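Local structure of anaphase-promoting complex subunit cut9 (2XPI) at residues A409-A414 against T431-L436; L51-M56 against D119-A124; L481-F486 against N496-A501. The protein serves as a component of the anaphase-promoting complex, the E3 ubiquitin ligase that controls progression through mitosis and G1, and binds hcn1 through its TPR repeats. All coordinates share one frame; numbering follows the deposited sequence.

Interaction 1. Residues A409-A414 against T431-L436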
loop_
_atom_site.group_PDB
_atom_site.type_symbol
_atom_site.label_atom_id
_atom_site.label_comp_id
_atom_site.label_asym_id
_atom_site.label_seq_id
_atom_site.Cartn_x
_atom_site.Cartn_y
_atom_site.Cartn_z
ATOM N N ALA A 409 21.768 -14.308 8.012
ATOM C CA ALA A 409 20.923 -14.799 9.100
ATOM C C ALA A 409 21.118 -16.292 9.294
ATOM O O ALA A 409 20.974 -16.807 10.407
ATOM C CB ALA A 409 19.480 -14.503 8.815
ATOM N N TRP A 410 21.426 -16.995 8.204
ATOM C CA TRP A 410 21.670 -18.430 8.274
ATOM C C TRP A 410 22.987 -18.721 8.970
ATOM O O TRP A 410 23.049 -19.631 9.771
ATOM C CB TRP A 410 21.626 -19.074 6.885
ATOM C CG TRP A 410 20.223 -19.270 6.368
ATOM C CD1 TRP A 410 19.568 -18.490 5.459
ATOM C CD2 TRP A 410 19.298 -20.299 6.749
ATOM N NE1 TRP A 410 18.303 -18.971 5.247
ATOM C CE2 TRP A 410 18.110 -20.081 6.022
ATOM C CE3 TRP A 410 19.367 -21.393 7.617
ATOM C CZ2 TRP A 410 16.994 -20.918 6.137
ATOM C CZ3 TRP A 410 18.252 -22.220 7.739
ATOM C CH2 TRP A 410 17.083 -21.976 6.998
ATOM N N ILE A 411 24.030 -17.941 8.672
ATOM C CA ILE A 411 25.319 -18.088 9.349
ATOM C C ILE A 411 25.152 -17.870 10.854
ATOM O O ILE A 411 25.556 -18.708 11.660
ATOM C CB ILE A 411 26.408 -17.133 8.783
ATOM C CG1 ILE A 411 26.809 -17.544 7.359
ATOM C CG2 ILE A 411 27.655 -17.180 9.630
ATOM C CD1 ILE A 411 27.082 -19.054 7.182
ATOM N N GLY A 412 24.529 -16.756 11.230
ATOM C CA GLY A 412 24.201 -16.520 12.625
ATOM C C GLY A 412 23.427 -17.668 13.244
ATOM O O GLY A 412 23.682 -18.043 14.382
ATOM N N PHE A 413 22.476 -18.220 12.497
ATOM C CA PHE A 413 21.652 -19.330 12.960
ATOM C C PHE A 413 22.537 -20.556 13.240
ATOM O O PHE A 413 22.481 -21.158 14.318
ATOM C CB PHE A 413 20.640 -19.660 11.871
ATOM C CG PHE A 413 19.505 -20.516 12.313
ATOM C CD1 PHE A 413 18.993 -20.418 13.595
ATOM C CD2 PHE A 413 18.912 -21.396 11.420
ATOM C CE1 PHE A 413 17.913 -21.204 14.000
ATOM C CE2 PHE A 413 17.844 -22.209 11.820
ATOM C CZ PHE A 413 17.346 -22.105 13.118
ATOM N N ALA A 414 23.368 -20.913 12.264
ATOM C CA ALA A 414 24.254 -22.052 12.418
ATOM C C ALA A 414 25.212 -21.898 13.596
ATOM O O ALA A 414 25.401 -22.849 14.365
ATOM C CB ALA A 414 25.016 -22.319 11.125
ATOM N N THR A 431 24.918 -25.708 5.523
ATOM C CA THR A 431 24.780 -26.161 4.156
ATOM C C THR A 431 23.709 -25.344 3.443
ATOM O O THR A 431 23.934 -24.930 2.305
ATOM C CB THR A 431 24.590 -27.691 4.009
ATOM O OG1 THR A 431 23.349 -28.070 4.573
ATOM C CG2 THR A 431 25.690 -28.443 4.734
ATOM N N THR A 432 22.577 -25.051 4.087
ATOM C CA THR A 432 21.685 -24.103 3.420
ATOM C C THR A 432 22.338 -22.723 3.215
ATOM O O THR A 432 22.034 -22.037 2.249
ATOM C CB THR A 432 20.197 -24.011 3.935
ATOM O OG1 THR A 432 19.870 -22.648 4.218
ATOM C CG2 THR A 432 19.875 -24.904 5.125
ATOM N N ALA A 433 23.279 -22.341 4.070
ATOM C CA ALA A 433 23.988 -21.077 3.865
ATOM C C ALA A 433 25.011 -21.133 2.744
ATOM O O ALA A 433 25.282 -20.127 2.109
ATOM C CB ALA A 433 24.640 -20.599 5.144
ATOM N N ALA A 434 25.602 -22.295 2.491
ATOM C CA ALA A 434 26.619 -22.383 1.436
ATOM C C ALA A 434 26.007 -22.160 0.041
ATOM O O ALA A 434 26.718 -21.883 -0.925
ATOM C CB ALA A 434 27.359 -23.701 1.503
ATOM N N ARG A 435 24.685 -22.288 -0.044
ATOM C CA ARG A 435 23.934 -22.002 -1.258
ATOM C C ARG A 435 23.834 -20.491 -1.480
ATOM O O ARG A 435 23.974 -20.017 -2.595
ATOM C CB ARG A 435 22.538 -22.602 -1.129
ATOM C CG ARG A 435 21.746 -22.715 -2.430
ATOM C CD ARG A 435 20.690 -21.612 -2.618
ATOM N NE ARG A 435 19.460 -21.831 -1.856
ATOM C CZ ARG A 435 18.330 -21.161 -2.075
ATOM N NH1 ARG A 435 18.281 -20.247 -3.045
ATOM N NH2 ARG A 435 17.247 -21.404 -1.339
ATOM N N LEU A 436 23.640 -19.752 -0.407
ATOM C CA LEU A 436 23.417 -18.325 -0.460
ATOM C C LEU A 436 24.686 -17.501 -0.430
ATOM O O LEU A 436 24.645 -16.288 -0.372
ATOM C CB LEU A 436 22.529 -17.920 0.699
ATOM C CG LEU A 436 21.279 -18.766 0.879
ATOM C CD1 LEU A 436 20.617 -18.491 2.186
ATOM C CD2 LEU A 436 20.336 -18.527 -0.244
#

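Interaction 2. Residues L51-M56 against D119-A124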
loop_
_atom_site.group_PDB
_atom_site.type_symbol
_atom_site.label_atom_id
_atom_site.label_comp_id
_atom_site.label_asym_id
_atom_site.label_seq_id
_atom_site.Cartn_x
_atom_site.Cartn_y
_atom_site.Cartn_z
ATOM N N LEU A 51 8.663 5.259 -22.515
ATOM C CA LEU A 51 9.117 6.539 -23.021
ATOM C C LEU A 51 8.456 6.874 -24.351
ATOM O O LEU A 51 8.096 8.022 -24.588
ATOM C CB LEU A 51 10.642 6.560 -23.148
ATOM C CG LEU A 51 11.381 6.396 -21.816
ATOM C CD1 LEU A 51 12.879 6.631 -21.990
ATOM C CD2 LEU A 51 10.789 7.352 -20.778
ATOM N N THR A 52 8.286 5.872 -25.210
ATOM C CA THR A 52 7.634 6.053 -26.513
ATOM C C THR A 52 6.155 6.500 -26.427
ATOM O O THR A 52 5.663 7.192 -27.310
ATOM C CB THR A 52 7.747 4.774 -27.371
ATOM O OG1 THR A 52 9.041 4.715 -27.973
ATOM C CG2 THR A 52 6.717 4.770 -28.482
ATOM N N ILE A 53 5.470 6.104 -25.358
ATOM C CA ILE A 53 4.075 6.454 -25.104
ATOM C C ILE A 53 3.927 7.680 -24.210
ATOM O O ILE A 53 2.823 8.040 -23.839
ATOM C CB ILE A 53 3.357 5.370 -24.270
ATOM C CG1 ILE A 53 3.555 3.973 -24.810
ATOM C CG2 ILE A 53 1.860 5.626 -24.214
ATOM C CD1 ILE A 53 2.866 2.977 -23.905
ATOM N N SER A 54 5.016 8.286 -23.778
ATOM C CA SER A 54 4.853 9.438 -22.917
ATOM C C SER A 54 4.198 10.586 -23.723
ATOM O O SER A 54 4.573 10.834 -24.867
ATOM C CB SER A 54 6.200 9.857 -22.350
ATOM O OG SER A 54 6.053 11.008 -21.541
ATOM N N PRO A 55 3.191 11.256 -23.144
ATOM C CA PRO A 55 2.640 12.471 -23.759
ATOM C C PRO A 55 3.749 13.465 -24.079
ATOM O O PRO A 55 3.644 14.190 -25.057
ATOM C CB PRO A 55 1.752 13.062 -22.666
ATOM C CG PRO A 55 1.446 11.913 -21.743
ATOM C CD PRO A 55 2.483 10.862 -21.917
ATOM N N MET A 56 4.808 13.483 -23.279
ATOM C CA MET A 56 5.899 14.436 -23.482
ATOM C C MET A 56 6.631 14.273 -24.809
ATOM O O MET A 56 7.586 14.999 -25.057
ATOM C CB MET A 56 6.915 14.364 -22.336
ATOM C CG MET A 56 6.371 14.830 -20.991
ATOM S SD MET A 56 5.878 16.564 -21.060
ATOM C CE MET A 56 7.501 17.321 -21.152
ATOM N N ASP A 119 -3.854 5.385 -24.176
ATOM C CA ASP A 119 -4.636 6.039 -23.141
ATOM C C ASP A 119 -5.181 5.048 -22.126
ATOM O O ASP A 119 -5.222 5.343 -20.935
ATOM C CB ASP A 119 -5.721 6.918 -23.765
ATOM C CG ASP A 119 -5.126 8.087 -24.509
ATOM O OD1 ASP A 119 -4.037 8.540 -24.081
ATOM O OD2 ASP A 119 -5.704 8.530 -25.526
ATOM N N ALA A 120 -5.576 3.872 -22.600
ATOM C CA ALA A 120 -5.951 2.770 -21.722
ATOM C C ALA A 120 -4.778 2.389 -20.828
ATOM O O ALA A 120 -4.950 2.128 -19.637
ATOM C CB ALA A 120 -6.378 1.574 -22.537
ATOM N N PHE A 121 -3.583 2.336 -21.401
ATOM C CA PHE A 121 -2.403 2.032 -20.614
ATOM C C PHE A 121 -2.228 3.012 -19.454
ATOM O O PHE A 121 -2.088 2.620 -18.295
ATOM C CB PHE A 121 -1.144 2.083 -21.476
ATOM C CG PHE A 121 0.120 2.050 -20.677
ATOM C CD1 PHE A 121 0.583 0.854 -20.133
ATOM C CD2 PHE A 121 0.834 3.212 -20.436
ATOM C CE1 PHE A 121 1.758 0.814 -19.372
ATOM C CE2 PHE A 121 2.016 3.186 -19.668
ATOM C CZ PHE A 121 2.471 1.981 -19.134
ATOM N N TRP A 122 -2.221 4.295 -19.784
ATOM C CA TRP A 122 -1.927 5.321 -18.796
ATOM C C TRP A 122 -3.010 5.406 -17.732
ATOM O O TRP A 122 -2.716 5.702 -16.564
ATOM C CB TRP A 122 -1.685 6.666 -19.481
ATOM C CG TRP A 122 -0.333 6.724 -20.135
ATOM C CD1 TRP A 122 -0.060 6.808 -21.480
ATOM C CD2 TRP A 122 0.932 6.656 -19.472
ATOM N NE1 TRP A 122 1.296 6.826 -21.682
ATOM C CE2 TRP A 122 1.928 6.733 -20.465
ATOM C CE3 TRP A 122 1.321 6.540 -18.130
ATOM C CZ2 TRP A 122 3.297 6.706 -20.157
ATOM C CZ3 TRP A 122 2.692 6.511 -17.826
ATOM C CH2 TRP A 122 3.655 6.592 -18.837
ATOM N N LEU A 123 -4.249 5.119 -18.131
ATOM C CA LEU A 123 -5.362 5.086 -17.186
ATOM C C LEU A 123 -5.160 3.899 -16.252
ATOM O O LEU A 123 -5.297 4.015 -15.029
ATOM C CB LEU A 123 -6.684 4.936 -17.923
ATOM C CG LEU A 123 -7.945 5.502 -17.266
ATOM C CD1 LEU A 123 -9.165 4.616 -17.520
ATOM C CD2 LEU A 123 -7.774 5.778 -15.780
ATOM N N ALA A 124 -4.839 2.752 -16.846
ATOM C CA ALA A 124 -4.502 1.550 -16.093
ATOM C C ALA A 124 -3.391 1.814 -15.069
ATOM O O ALA A 124 -3.456 1.315 -13.941
ATOM C CB ALA A 124 -4.101 0.435 -17.046
#

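Interaction 3. Residues L481-F486 against N496-A501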
loop_
_atom_site.group_PDB
_atom_site.type_symbol
_atom_site.label_atom_id
_atom_site.label_comp_id
_atom_site.label_asym_id
_atom_site.label_seq_id
_atom_site.Cartn_x
_atom_site.Cartn_y
_atom_site.Cartn_z
ATOM N N LEU A 481 43.204 -26.049 9.234
ATOM C CA LEU A 481 44.031 -27.007 8.518
ATOM C C LEU A 481 45.122 -27.564 9.440
ATOM O O LEU A 481 45.565 -28.706 9.281
ATOM C CB LEU A 481 44.677 -26.342 7.311
ATOM C CG LEU A 481 43.794 -26.208 6.083
ATOM C CD1 LEU A 481 44.373 -25.162 5.135
ATOM C CD2 LEU A 481 43.650 -27.573 5.417
ATOM N N GLY A 482 45.540 -26.748 10.408
ATOM C CA GLY A 482 46.596 -27.121 11.330
ATOM C C GLY A 482 46.118 -28.089 12.392
ATOM O O GLY A 482 46.846 -28.990 12.783
ATOM N N VAL A 483 44.890 -27.902 12.858
ATOM C CA VAL A 483 44.285 -28.821 13.809
ATOM C C VAL A 483 44.053 -30.198 13.177
ATOM O O VAL A 483 43.945 -31.210 13.865
ATOM C CB VAL A 483 42.960 -28.266 14.346
ATOM C CG1 VAL A 483 42.222 -29.327 15.147
ATOM C CG2 VAL A 483 43.230 -27.049 15.206
ATOM N N VAL A 484 44.000 -30.222 11.854
ATOM C CA VAL A 484 43.753 -31.447 11.118
ATOM C C VAL A 484 45.069 -32.179 10.925
ATOM O O VAL A 484 45.150 -33.379 11.138
ATOM C CB VAL A 484 43.029 -31.144 9.763
ATOM C CG1 VAL A 484 43.429 -32.106 8.667
ATOM C CG2 VAL A 484 41.531 -31.146 9.965
ATOM N N ALA A 485 46.112 -31.455 10.546
ATOM C CA ALA A 485 47.421 -32.074 10.407
ATOM C C ALA A 485 47.878 -32.613 11.752
ATOM O O ALA A 485 48.522 -33.632 11.823
ATOM C CB ALA A 485 48.417 -31.079 9.876
ATOM N N PHE A 486 47.537 -31.913 12.824
ATOM C CA PHE A 486 47.876 -32.345 14.167
ATOM C C PHE A 486 47.056 -33.573 14.559
ATOM O O PHE A 486 47.521 -34.416 15.315
ATOM C CB PHE A 486 47.655 -31.191 15.155
ATOM C CG PHE A 486 47.865 -31.562 16.601
ATOM C CD1 PHE A 486 46.866 -32.198 17.323
ATOM C CD2 PHE A 486 49.045 -31.252 17.247
ATOM C CE1 PHE A 486 47.051 -32.543 18.665
ATOM C CE2 PHE A 486 49.240 -31.587 18.592
ATOM C CZ PHE A 486 48.233 -32.232 19.295
ATOM N N ASN A 496 53.685 -25.466 10.644
ATOM C CA ASN A 496 53.747 -24.533 9.522
ATOM C C ASN A 496 52.433 -23.776 9.360
ATOM O O ASN A 496 52.414 -22.564 9.143
ATOM C CB ASN A 496 54.111 -25.263 8.227
ATOM C CG ASN A 496 55.458 -25.974 8.312
ATOM O OD1 ASN A 496 55.680 -26.972 7.626
ATOM N ND2 ASN A 496 56.363 -25.464 9.151
ATOM N N HIS A 497 51.328 -24.501 9.479
ATOM C CA HIS A 497 50.021 -23.890 9.357
ATOM C C HIS A 497 49.747 -22.907 10.484
ATOM O O HIS A 497 49.368 -21.767 10.225
ATOM C CB HIS A 497 48.937 -24.956 9.259
ATOM C CG HIS A 497 48.799 -25.529 7.886
ATOM N ND1 HIS A 497 48.456 -26.844 7.654
ATOM C CD2 HIS A 497 48.960 -24.961 6.666
ATOM C CE1 HIS A 497 48.407 -27.060 6.350
ATOM N NE2 HIS A 497 48.705 -25.933 5.729
ATOM N N PHE A 498 49.944 -23.329 11.728
ATOM C CA PHE A 498 49.825 -22.406 12.856
ATOM C C PHE A 498 50.707 -21.169 12.741
ATOM O O PHE A 498 50.259 -20.058 13.035
ATOM C CB PHE A 498 50.113 -23.113 14.167
ATOM C CG PHE A 498 49.187 -24.240 14.441
ATOM C CD1 PHE A 498 47.842 -24.118 14.156
ATOM C CD2 PHE A 498 49.654 -25.423 14.967
ATOM C CE1 PHE A 498 46.987 -25.143 14.405
ATOM C CE2 PHE A 498 48.798 -26.450 15.215
ATOM C CZ PHE A 498 47.464 -26.314 14.934
ATOM N N GLN A 499 51.957 -21.351 12.326
ATOM C CA GLN A 499 52.867 -20.216 12.204
ATOM C C GLN A 499 52.380 -19.225 11.153
ATOM O O GLN A 499 52.622 -18.026 11.254
ATOM C CB GLN A 499 54.296 -20.673 11.901
ATOM C CG GLN A 499 55.097 -21.043 13.129
ATOM C CD GLN A 499 56.388 -21.796 12.795
ATOM O OE1 GLN A 499 57.225 -22.030 13.677
ATOM N NE2 GLN A 499 56.551 -22.180 11.524
ATOM N N ASN A 500 51.682 -19.729 10.142
ATOM C CA ASN A 500 51.179 -18.863 9.087
ATOM C C ASN A 500 49.878 -18.162 9.424
ATOM O O ASN A 500 49.635 -17.057 8.950
ATOM C CB ASN A 500 51.078 -19.614 7.769
ATOM C CG ASN A 500 52.159 -19.202 6.812
ATOM O OD1 ASN A 500 53.243 -19.783 6.791
ATOM N ND2 ASN A 500 51.890 -18.157 6.040
ATOM N N ALA A 501 49.041 -18.801 10.235
ATOM C CA ALA A 501 47.875 -18.126 10.782
ATOM C C ALA A 501 48.371 -16.900 11.536
ATOM O O ALA A 501 47.952 -15.785 11.257
ATOM C CB ALA A 501 47.114 -19.046 11.721
#

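Interaction 1. Residues A409-A414 against T431-L436
W410 is the centre of this contact, meeting A433, T432 and L436 of the facing helix. A433 is the small residue whose methyl lets two side chains come close: W410 CB lies 3.8 Å from A433 CB, and I411 swings CD1 inward to 3.5 Å from the same A433 CB. I411 manages this although its CB does not head for the other helix, because CG1 lies beside the backbone N and chi2 (-47°) folds the end of the chain across the gap. The indole itself meets two other residues. T432 puts OG1 over one face, 3.4 Å above the centre of the W410 ring, its side chain crossing the indole at about a right angle. L436 meets the five-membered ring obliquely, CD1 lying near W410 CD1 and NE1. The indole N-H turns elsewhere, donating to the carbonyl oxygen of P404, a bond that fixes the rotation of the ring. Segments 409-414 and 431-435 lie on the two helices of TPR 10 and run antiparallel at 161°, their axes 8.9 Å apart. W410 and A433 stand at signature TPR positions, a large aromatic on the first helix and a small alanine on the second. I411 also packs on F446 and on an apolar side chain of another protein's chain. The chemistry implies mainly apolar cohesion, with the T432 hydroxyl oxygen lying over the ring and the indole N-H making its directional bond outside the pair, to P404.

Interaction 2. Residues L51-M56 against D119-A124
W122 is gripped on several sides, and its one polar tie across the pair is a hydrogen bond: its indole NE1 donates to the carbonyl oxygen I53 O at 2.9 Å, with an N-H...O angle of 147°, although the modelled place of NE1 is somewhat uncertain. Tryptophan suits the position because it offers a broad apolar plate with one N-H at its rim, able to reach a backbone carbonyl in a segment that has no regular helix to use it. The denser part of the contact is here. F121, the preceding residue on helix 117-129, sets CE2 3.5 Å above the centre of the W122 ring, and its own ring turns an edge toward W122 CD1. I53, partly exposed at the outer edge of this part, bridges the two aromatics with its branches: CD1 lies over a face of the F121 ring, 4.0 Å from F121 CD2, while CG2 comes to the edge of the indole, 3.5 Å from W122 CD1. Between the two segments, the side of W122 away from F121 is looser. There P55 CD stands 4.0 Å above the indole plane, offset toward the rim, and S54 CA is 4.2 Å from W122 CZ2. P55 is partly exposed and T52 exposed, but H92 lies near this side, touching S54 and P55 and meeting W122 edge-to-face. S54 turns its hydroxyl back into its own segment, where OG accepts from M56 N in an ST turn. M96 of the second subunit packs on the indole, in keeping with homodimerization through TPR repeats 1-7. The chemistry implies that the N-terminal segment is seated on TPR 2 by one directional bond, which satisfies a buried N-H, and by apolar contact with two aromatic rings.

Interaction 3. Residues L481-F486 against N496-A501
Segments 481-486 and 496-501, on helices 475-487 and 491-507, run antiparallel at 162° between their directions, and their axes approach to 8.7 Å. The backbones are nearest at G482 and H497, whose CA atoms lie 5.1 Å apart. Having no side chain, G482 presents bare backbone to two side chains of the facing helix. H497 CB rests 3.8 Å from G482 CA, and the F498 ring slides in until CZ is 3.4 Å from G482 C. F498 sets off with CG beside the backbone N (chi1 -60°), so that although its CB does not head across the gap, the far end of the ring does; its CZ, CE1 and CE2 touch the glycine peptide obliquely. The pair forms TPR 12, and this is the classic core of a TPR repeat: a small residue at the eighth position of the first helix accommodates a bulky aromatic of the second. H497 and F498, adjacent in sequence, then part company around the glycine. H497 inclines to L481, whose CB sits over one face of the imidazole in a CH-pi contact, 4.0 Å from the ring centroid and offset toward the rim. The flat, compact imidazole suits this place, since it can lie beneath an aliphatic CB while staying partly exposed. F498 goes the other way, toward V483, where CG2 is 4.3 Å from F498 CE1. L481 is also packed against L464, Q465 and Y468 of helix 457-470, whereas F498 reaches N521 and L522 of helix 516-528, so the two sides of the contact join neighbouring helices. V483, F486 and F498 also pack on apolar side chains of another protein's chain, in a repeat that belongs to the hcn1-binding set.

The three contacts follow one another along the TPR superhelix without touching. Interactions 1 and 3 both lie inside a TPR helical hairpin, TPR 10 and TPR 12, but at different positions of it, their centres about 26 Å apart and nearest atoms about 17 Å apart, and both belong to the repeats that bind hcn1. Interaction 2 lies toward the other end, in the homodimerizing half, its centre about 45 Å from that of interaction 1 and about 66 Å from that of interaction 3, across the chain's centre from the latter. Unlike the others, it joins a repeat to a remote N-terminal segment. A bound gold cyanide ion lies about 14 Å from its F121 side chain.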